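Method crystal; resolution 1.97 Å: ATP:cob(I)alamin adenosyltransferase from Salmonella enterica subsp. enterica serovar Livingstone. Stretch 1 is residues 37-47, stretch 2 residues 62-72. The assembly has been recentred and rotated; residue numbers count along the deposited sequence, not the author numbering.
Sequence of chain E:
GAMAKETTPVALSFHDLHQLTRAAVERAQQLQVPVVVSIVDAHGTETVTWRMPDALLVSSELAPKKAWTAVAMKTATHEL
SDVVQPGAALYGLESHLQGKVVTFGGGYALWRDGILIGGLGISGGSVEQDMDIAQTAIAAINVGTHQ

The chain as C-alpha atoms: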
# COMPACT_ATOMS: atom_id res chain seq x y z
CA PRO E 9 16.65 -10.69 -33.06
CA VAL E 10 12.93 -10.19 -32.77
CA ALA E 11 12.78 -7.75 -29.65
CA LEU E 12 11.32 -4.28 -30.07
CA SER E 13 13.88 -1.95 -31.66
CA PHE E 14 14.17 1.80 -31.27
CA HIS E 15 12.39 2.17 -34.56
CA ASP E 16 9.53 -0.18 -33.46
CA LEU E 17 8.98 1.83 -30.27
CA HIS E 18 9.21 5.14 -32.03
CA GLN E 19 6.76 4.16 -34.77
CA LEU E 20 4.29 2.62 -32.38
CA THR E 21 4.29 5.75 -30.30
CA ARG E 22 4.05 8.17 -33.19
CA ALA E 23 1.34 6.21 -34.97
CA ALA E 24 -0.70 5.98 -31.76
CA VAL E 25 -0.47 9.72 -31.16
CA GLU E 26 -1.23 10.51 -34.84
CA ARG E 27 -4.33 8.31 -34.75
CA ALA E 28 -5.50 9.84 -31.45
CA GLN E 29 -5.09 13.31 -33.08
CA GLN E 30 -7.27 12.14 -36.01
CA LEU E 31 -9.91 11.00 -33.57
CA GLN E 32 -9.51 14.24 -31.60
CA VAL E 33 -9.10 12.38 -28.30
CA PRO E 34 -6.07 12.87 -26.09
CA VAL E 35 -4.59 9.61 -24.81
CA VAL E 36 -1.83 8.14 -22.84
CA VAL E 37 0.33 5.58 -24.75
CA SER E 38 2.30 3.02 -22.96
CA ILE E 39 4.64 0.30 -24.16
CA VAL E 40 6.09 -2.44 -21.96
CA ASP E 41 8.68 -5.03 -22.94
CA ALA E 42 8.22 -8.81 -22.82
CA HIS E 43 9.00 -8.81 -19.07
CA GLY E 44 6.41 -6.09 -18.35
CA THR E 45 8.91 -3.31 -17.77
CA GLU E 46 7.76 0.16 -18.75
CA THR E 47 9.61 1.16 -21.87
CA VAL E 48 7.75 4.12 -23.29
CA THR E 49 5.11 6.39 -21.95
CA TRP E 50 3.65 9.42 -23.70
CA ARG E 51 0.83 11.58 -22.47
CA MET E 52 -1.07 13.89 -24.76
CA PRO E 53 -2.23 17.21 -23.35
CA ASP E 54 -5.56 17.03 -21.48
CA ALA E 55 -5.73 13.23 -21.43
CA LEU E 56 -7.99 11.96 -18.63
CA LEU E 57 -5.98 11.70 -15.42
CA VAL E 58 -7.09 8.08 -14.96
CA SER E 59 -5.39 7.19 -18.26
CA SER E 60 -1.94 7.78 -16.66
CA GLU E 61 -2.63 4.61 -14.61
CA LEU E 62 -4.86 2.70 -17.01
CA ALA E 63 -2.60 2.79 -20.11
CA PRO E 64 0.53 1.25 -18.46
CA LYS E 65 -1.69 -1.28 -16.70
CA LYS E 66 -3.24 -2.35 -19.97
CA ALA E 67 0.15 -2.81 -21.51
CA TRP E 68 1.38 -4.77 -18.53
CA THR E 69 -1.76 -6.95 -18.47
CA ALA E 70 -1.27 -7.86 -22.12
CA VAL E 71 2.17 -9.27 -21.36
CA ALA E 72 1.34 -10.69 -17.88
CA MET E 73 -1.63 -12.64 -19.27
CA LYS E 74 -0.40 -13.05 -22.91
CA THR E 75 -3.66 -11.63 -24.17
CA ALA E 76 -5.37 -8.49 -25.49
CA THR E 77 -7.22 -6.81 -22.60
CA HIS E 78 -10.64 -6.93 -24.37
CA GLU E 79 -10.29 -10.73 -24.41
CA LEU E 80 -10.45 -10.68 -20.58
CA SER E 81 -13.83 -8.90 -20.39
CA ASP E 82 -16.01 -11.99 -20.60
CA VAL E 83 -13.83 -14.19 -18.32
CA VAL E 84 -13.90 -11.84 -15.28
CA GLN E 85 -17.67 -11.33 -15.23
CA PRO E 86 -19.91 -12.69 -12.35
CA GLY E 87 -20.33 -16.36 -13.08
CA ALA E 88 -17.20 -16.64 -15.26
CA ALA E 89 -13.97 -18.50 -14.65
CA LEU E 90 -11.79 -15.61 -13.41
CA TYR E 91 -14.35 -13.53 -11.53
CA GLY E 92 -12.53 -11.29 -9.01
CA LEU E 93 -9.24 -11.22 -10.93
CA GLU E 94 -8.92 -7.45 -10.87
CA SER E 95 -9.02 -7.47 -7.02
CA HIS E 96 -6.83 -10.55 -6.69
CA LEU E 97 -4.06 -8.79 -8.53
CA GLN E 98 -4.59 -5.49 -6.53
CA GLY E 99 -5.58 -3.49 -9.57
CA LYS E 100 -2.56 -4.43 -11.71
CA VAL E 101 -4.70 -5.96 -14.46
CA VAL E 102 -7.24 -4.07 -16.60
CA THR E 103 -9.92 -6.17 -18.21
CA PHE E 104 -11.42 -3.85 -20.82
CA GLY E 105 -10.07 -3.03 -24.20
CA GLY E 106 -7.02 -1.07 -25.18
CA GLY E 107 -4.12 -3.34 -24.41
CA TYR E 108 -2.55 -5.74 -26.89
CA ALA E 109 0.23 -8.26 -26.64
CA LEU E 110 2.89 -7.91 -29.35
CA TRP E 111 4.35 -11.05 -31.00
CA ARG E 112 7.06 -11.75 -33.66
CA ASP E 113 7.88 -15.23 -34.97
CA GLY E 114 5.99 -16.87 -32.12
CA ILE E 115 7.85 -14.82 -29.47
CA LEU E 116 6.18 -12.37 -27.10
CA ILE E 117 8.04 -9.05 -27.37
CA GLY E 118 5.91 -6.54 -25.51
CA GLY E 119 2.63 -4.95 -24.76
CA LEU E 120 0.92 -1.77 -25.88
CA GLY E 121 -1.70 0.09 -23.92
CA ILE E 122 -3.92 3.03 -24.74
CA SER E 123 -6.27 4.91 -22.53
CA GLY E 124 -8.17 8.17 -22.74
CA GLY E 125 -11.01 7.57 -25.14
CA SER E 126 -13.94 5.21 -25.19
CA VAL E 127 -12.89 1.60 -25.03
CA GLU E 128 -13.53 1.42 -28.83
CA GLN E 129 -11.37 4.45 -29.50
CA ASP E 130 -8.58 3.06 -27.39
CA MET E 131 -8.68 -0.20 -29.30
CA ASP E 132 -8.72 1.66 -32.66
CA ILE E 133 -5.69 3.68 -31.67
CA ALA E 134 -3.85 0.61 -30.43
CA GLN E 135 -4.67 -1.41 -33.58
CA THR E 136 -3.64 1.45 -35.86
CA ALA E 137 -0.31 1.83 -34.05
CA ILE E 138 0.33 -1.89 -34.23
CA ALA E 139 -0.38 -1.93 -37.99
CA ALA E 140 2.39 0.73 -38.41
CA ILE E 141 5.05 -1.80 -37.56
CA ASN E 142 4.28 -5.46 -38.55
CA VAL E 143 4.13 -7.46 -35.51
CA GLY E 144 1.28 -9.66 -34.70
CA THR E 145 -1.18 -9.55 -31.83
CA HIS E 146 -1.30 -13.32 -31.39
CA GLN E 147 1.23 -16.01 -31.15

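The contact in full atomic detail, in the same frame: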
# COMPACT_ATOMS: atom_id res chain seq x y z
N VAL E 37 -0.24 6.74 -24.01
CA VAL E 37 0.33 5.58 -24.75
C VAL E 37 1.39 4.97 -23.91
O VAL E 37 2.23 5.69 -23.36
CB VAL E 37 1.06 6.01 -26.07
CG1 VAL E 37 1.61 4.82 -26.81
CG2 VAL E 37 0.14 6.82 -26.94
N SER E 38 1.34 3.68 -23.75
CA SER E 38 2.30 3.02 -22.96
C SER E 38 2.74 1.76 -23.65
O SER E 38 1.94 1.00 -24.16
CB SER E 38 1.73 2.68 -21.54
OG SER E 38 2.64 1.79 -20.83
N ILE E 39 4.03 1.52 -23.61
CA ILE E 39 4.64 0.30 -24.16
C ILE E 39 5.46 -0.32 -23.01
O ILE E 39 6.27 0.33 -22.42
CB ILE E 39 5.54 0.56 -25.36
CG1 ILE E 39 4.76 1.31 -26.46
CG2 ILE E 39 6.07 -0.74 -25.92
CD1 ILE E 39 5.61 1.85 -27.58
N VAL E 40 5.26 -1.62 -22.84
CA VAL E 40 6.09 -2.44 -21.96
C VAL E 40 6.81 -3.52 -22.80
O VAL E 40 6.41 -3.84 -23.91
CB VAL E 40 5.30 -3.09 -20.80
CG1 VAL E 40 4.58 -2.05 -19.97
CG2 VAL E 40 4.34 -4.13 -21.32
N ASP E 41 7.95 -3.97 -22.30
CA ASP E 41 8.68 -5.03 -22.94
C ASP E 41 8.10 -6.39 -22.57
O ASP E 41 7.09 -6.50 -21.86
CB ASP E 41 10.21 -4.90 -22.68
CG ASP E 41 10.62 -5.21 -21.25
OD1 ASP E 41 9.83 -5.75 -20.45
OD2 ASP E 41 11.77 -4.85 -20.96
N ALA E 42 8.72 -7.45 -23.08
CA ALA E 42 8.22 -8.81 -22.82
C ALA E 42 8.23 -9.21 -21.36
O ALA E 42 7.57 -10.17 -21.00
CB ALA E 42 9.03 -9.84 -23.62
N HIS E 43 8.98 -8.52 -20.52
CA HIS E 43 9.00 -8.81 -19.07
C HIS E 43 8.08 -7.88 -18.30
O HIS E 43 8.02 -7.92 -17.09
CB HIS E 43 10.46 -8.71 -18.59
CG HIS E 43 11.40 -9.34 -19.56
ND1 HIS E 43 11.38 -10.70 -19.82
CD2 HIS E 43 12.27 -8.80 -20.45
CE1 HIS E 43 12.24 -10.96 -20.79
NE2 HIS E 43 12.79 -9.83 -21.19
N GLY E 44 7.32 -7.05 -19.00
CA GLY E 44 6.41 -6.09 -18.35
C GLY E 44 7.03 -4.80 -17.84
O GLY E 44 6.35 -4.02 -17.21
N THR E 45 8.29 -4.54 -18.17
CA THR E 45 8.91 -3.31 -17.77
C THR E 45 8.44 -2.18 -18.65
O THR E 45 8.57 -2.23 -19.91
CB THR E 45 10.44 -3.41 -17.83
OG1 THR E 45 10.83 -4.51 -17.00
CG2 THR E 45 11.16 -2.13 -17.33
N GLU E 46 8.04 -1.09 -18.02
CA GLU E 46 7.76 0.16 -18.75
C GLU E 46 8.88 0.60 -19.63
O GLU E 46 9.97 0.88 -19.13
CB GLU E 46 7.47 1.38 -17.80
CG GLU E 46 6.08 1.22 -17.34
CD GLU E 46 5.48 2.49 -16.61
OE1 GLU E 46 4.83 2.49 -15.48
OE2 GLU E 46 5.72 3.55 -17.25
N THR E 47 8.58 0.82 -20.91
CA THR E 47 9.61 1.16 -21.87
C THR E 47 9.37 2.54 -22.48
O THR E 47 10.31 3.30 -22.63
CB THR E 47 9.75 0.04 -22.93
OG1 THR E 47 10.05 -1.17 -22.23
CG2 THR E 47 10.94 0.34 -23.89
N LEU E 62 -4.27 3.75 -16.19
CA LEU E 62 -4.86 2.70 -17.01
C LEU E 62 -4.04 2.27 -18.23
O LEU E 62 -3.93 1.04 -18.52
CB LEU E 62 -6.28 3.08 -17.52
CG LEU E 62 -7.34 3.24 -16.47
CD1 LEU E 62 -8.58 3.81 -17.06
CD2 LEU E 62 -7.64 1.96 -15.68
N ALA E 63 -3.39 3.20 -18.91
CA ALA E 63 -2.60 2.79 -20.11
C ALA E 63 -1.40 1.83 -19.77
O ALA E 63 -1.30 0.76 -20.39
CB ALA E 63 -2.16 3.98 -20.96
N PRO E 64 -0.56 2.17 -18.75
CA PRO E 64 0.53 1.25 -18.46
C PRO E 64 0.01 -0.06 -17.92
O PRO E 64 0.60 -1.14 -18.19
CB PRO E 64 1.37 1.97 -17.40
CG PRO E 64 0.91 3.41 -17.47
CD PRO E 64 -0.41 3.48 -18.08
N LYS E 65 -1.05 -0.00 -17.15
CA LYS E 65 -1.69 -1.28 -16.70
C LYS E 65 -2.18 -2.15 -17.83
O LYS E 65 -2.08 -3.39 -17.77
CB LYS E 65 -2.81 -1.01 -15.68
CG LYS E 65 -2.20 -0.53 -14.33
CD LYS E 65 -3.28 -0.24 -13.34
CE LYS E 65 -2.59 -0.09 -11.92
NZ LYS E 65 -3.62 0.05 -10.89
N LYS E 66 -2.84 -1.55 -18.80
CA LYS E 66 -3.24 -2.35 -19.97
C LYS E 66 -2.10 -3.03 -20.65
O LYS E 66 -2.20 -4.19 -21.11
CB LYS E 66 -4.04 -1.50 -20.95
CG LYS E 66 -5.40 -1.10 -20.50
CD LYS E 66 -6.14 -0.31 -21.62
CE LYS E 66 -7.34 0.43 -21.05
NZ LYS E 66 -8.05 1.24 -22.08
N ALA E 67 -1.00 -2.30 -20.83
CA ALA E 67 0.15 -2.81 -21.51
C ALA E 67 0.76 -3.94 -20.73
O ALA E 67 1.10 -5.02 -21.29
CB ALA E 67 1.16 -1.72 -21.72
N TRP E 68 0.85 -3.73 -19.40
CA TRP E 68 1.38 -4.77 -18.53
C TRP E 68 0.49 -6.04 -18.51
O TRP E 68 1.02 -7.16 -18.59
CB TRP E 68 1.51 -4.25 -17.08
CG TRP E 68 2.18 -5.24 -16.21
CD1 TRP E 68 3.49 -5.37 -16.00
CD2 TRP E 68 1.55 -6.17 -15.35
NE1 TRP E 68 3.76 -6.37 -15.07
CE2 TRP E 68 2.59 -6.88 -14.64
CE3 TRP E 68 0.22 -6.50 -15.08
CZ2 TRP E 68 2.33 -7.84 -13.70
CZ3 TRP E 68 -0.02 -7.56 -14.19
CH2 TRP E 68 1.01 -8.17 -13.48
N THR E 69 -0.82 -5.84 -18.45
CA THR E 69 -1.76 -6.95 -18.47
C THR E 69 -1.56 -7.85 -19.71
O THR E 69 -1.64 -9.06 -19.63
CB THR E 69 -3.20 -6.41 -18.47
OG1 THR E 69 -3.46 -5.63 -17.28
CG2 THR E 69 -4.20 -7.50 -18.53
N ALA E 70 -1.44 -7.17 -20.87
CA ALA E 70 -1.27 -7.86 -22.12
C ALA E 70 -0.12 -8.84 -22.02
O ALA E 70 -0.21 -9.98 -22.52
CB ALA E 70 -1.09 -6.87 -23.28
N VAL E 71 1.01 -8.40 -21.49
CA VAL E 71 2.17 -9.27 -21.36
C VAL E 71 1.98 -10.31 -20.23
O VAL E 71 2.29 -11.53 -20.42
CB VAL E 71 3.45 -8.43 -21.18
CG1 VAL E 71 4.68 -9.15 -20.58
CG2 VAL E 71 3.87 -7.71 -22.46
N ALA E 72 1.47 -9.85 -19.10
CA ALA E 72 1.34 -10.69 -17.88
C ALA E 72 0.33 -11.82 -18.02
O ALA E 72 0.43 -12.83 -17.34
CB ALA E 72 0.95 -9.79 -16.68

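The strand containing Val37 to Val40 runs along helix 62-72 with the two N-to-C directions 32° apart and an axial closest approach of 7.1 Å. The chain then reverses through a type I turn from Asp41 to Gly44, closed by Gly44 N to Asp41 O (2.9 Å), and returns as a second strand at Glu46. Asp41 OD1 steadies this turn by accepting hydrogen bonds from His43 N (2.9 Å) and Thr45 N (3.0 Å). The helix is kinked at Pro64, whose nitrogen has no hydrogen to give to the preceding turn.

No hydrogen bond crosses the interface, which buries 459 Å² through packing alone. Strand alternation directs Ser38 and Val40 toward the helix while Val37 and Ile39 point away. Ser38, small enough for the close approach, places OG 3.2 Å from Pro64 CA, and its CB lies 4.1 Å from Ala63 CB. Val40 spans successive helical turns: CG1 lies 3.9 Å from Ala67 CB, and CG2 3.8 Å from Val71 CG2. The single methyl groups of Ala63 and Ala67, both pointing toward the strand, leave room for the backbones to lie close. Val71 reaches the turn, its CG1 3.1 Å from Ala42 O. Gly44 O meets the Trp68 ring at its edge, 3.4 Å from CD1; a CB on Gly44 would clash with that atom, and the backbone angles themselves call for glycine.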